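Local coordinates for protein peptidase M3B, oligoendopeptidase F (PDB 2QR4) that probably cleaves short peptides as a metal-dependent oligoendopeptidase of the M3 family, at residues A[78-81]-A[82-85]. Residues are numbered along the deposited sequence; the frame is centred on the assembly and turned at random.
Sequences SSLF and SKVS
With OG of Ser85 beside its own backbone N (chi1 -68°) and the side chain of Phe81 turned so that CG stands opposite the backbone N (chi1 -164°), the serine hydroxyl comes to rest over the centre of the phenyl ring, 4.0 Å above its plane. The same OG donates to Phe81 O at 3.0 Å, arriving from above the carbonyl plane, while Ser85 N makes the ordinary helical bond to that oxygen at 2.7 Å. Two donors of Ser85, N and OG, thus converge on Phe81 O, and the bond from OG helps to hold the Ser85 side chain in its turn. At Ser82, chi1 of 47° swings OG back between two carbonyls of the preceding turn, 3.0 Å from Ser79 O and 3.1 Å from Ser78 O; which of them takes its single proton is not settled, and Glu144 OE1 is a further, weak partner. Leu80 and Val84 lie side by side, CD2 against CG2 at 4.0 Å, an apolar contact between two buried residues one turn apart. All this belongs to an unbroken part of helix 68-87. Phe81 stacks on Tyr54 of helix 33-63, where Val84 also meets Thr50 and Ser85 meets Tyr47; Lys83 NZ bonds to Ser16 OG of helix 4-18, and Ser78 and Ser79 pack on Glu144 at the start of helix 143-160.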
loop_
_atom_site.group_PDB
_atom_site.type_symbol
_atom_site.label_atom_id
_atom_site.label_comp_id
_atom_site.label_asym_id
_atom_site.label_seq_id
_atom_site.Cartn_x
_atom_site.Cartn_y
_atom_site.Cartn_z
ATOM N N SER A 78 12.408 -4.154 9.264
ATOM C CA SER A 78 11.984 -4.564 7.921
ATOM C C SER A 78 13.101 -4.398 6.906
ATOM O O SER A 78 13.332 -5.298 6.103
ATOM C CB SER A 78 10.720 -3.837 7.459
ATOM O OG SER A 78 9.649 -4.151 8.333
ATOM N N SER A 79 13.804 -3.264 6.946
ATOM C CA SER A 79 14.928 -3.051 6.027
ATOM C C SER A 79 15.981 -4.134 6.200
ATOM O O SER A 79 16.469 -4.666 5.222
ATOM C CB SER A 79 15.580 -1.682 6.229
ATOM O OG SER A 79 14.640 -0.660 6.059
ATOM N N LEU A 80 16.319 -4.447 7.451
ATOM C CA LEU A 80 17.320 -5.475 7.768
ATOM C C LEU A 80 16.877 -6.808 7.188
ATOM O O LEU A 80 17.670 -7.512 6.576
ATOM C CB LEU A 80 17.452 -5.646 9.283
ATOM C CG LEU A 80 18.777 -5.973 9.991
ATOM C CD1 LEU A 80 18.500 -6.957 11.089
ATOM C CD2 LEU A 80 19.859 -6.495 9.071
ATOM N N PHE A 81 15.604 -7.144 7.386
ATOM C CA PHE A 81 15.062 -8.418 6.919
ATOM C C PHE A 81 15.173 -8.557 5.404
ATOM O O PHE A 81 15.681 -9.563 4.905
ATOM C CB PHE A 81 13.610 -8.583 7.351
ATOM C CG PHE A 81 13.111 -9.990 7.256
ATOM C CD1 PHE A 81 13.842 -11.038 7.804
ATOM C CD2 PHE A 81 11.916 -10.272 6.625
ATOM C CE1 PHE A 81 13.383 -12.348 7.721
ATOM C CE2 PHE A 81 11.447 -11.582 6.543
ATOM C CZ PHE A 81 12.177 -12.617 7.093
ATOM N N SER A 82 14.710 -7.549 4.674
ATOM C CA SER A 82 14.843 -7.564 3.213
ATOM C C SER A 82 16.302 -7.580 2.779
ATOM O O SER A 82 16.655 -8.267 1.831
ATOM C CB SER A 82 14.085 -6.404 2.542
ATOM O OG SER A 82 14.348 -5.176 3.188
ATOM N N LYS A 83 17.155 -6.859 3.495
ATOM C CA LYS A 83 18.560 -6.844 3.148
ATOM C C LYS A 83 19.161 -8.250 3.299
ATOM O O LYS A 83 19.880 -8.724 2.415
ATOM C CB LYS A 83 19.330 -5.845 4.003
ATOM C CG LYS A 83 20.803 -5.786 3.628
ATOM C CD LYS A 83 21.546 -4.642 4.299
ATOM C CE LYS A 83 22.033 -5.026 5.686
ATOM N NZ LYS A 83 22.794 -3.920 6.321
ATOM N N VAL A 84 18.844 -8.908 4.413
ATOM C CA VAL A 84 19.295 -10.267 4.684
ATOM C C VAL A 84 18.692 -11.281 3.705
ATOM O O VAL A 84 19.402 -12.114 3.149
ATOM C CB VAL A 84 18.962 -10.684 6.145
ATOM C CG1 VAL A 84 19.118 -12.181 6.325
ATOM C CG2 VAL A 84 19.856 -9.945 7.119
ATOM N N SER A 85 17.382 -11.205 3.501
ATOM C CA SER A 85 16.690 -12.092 2.576
ATOM C C SER A 85 17.272 -11.962 1.190
ATOM O O SER A 85 17.491 -12.957 0.506
ATOM C CB SER A 85 15.202 -11.763 2.521
ATOM O OG SER A 85 14.573 -12.083 3.745
#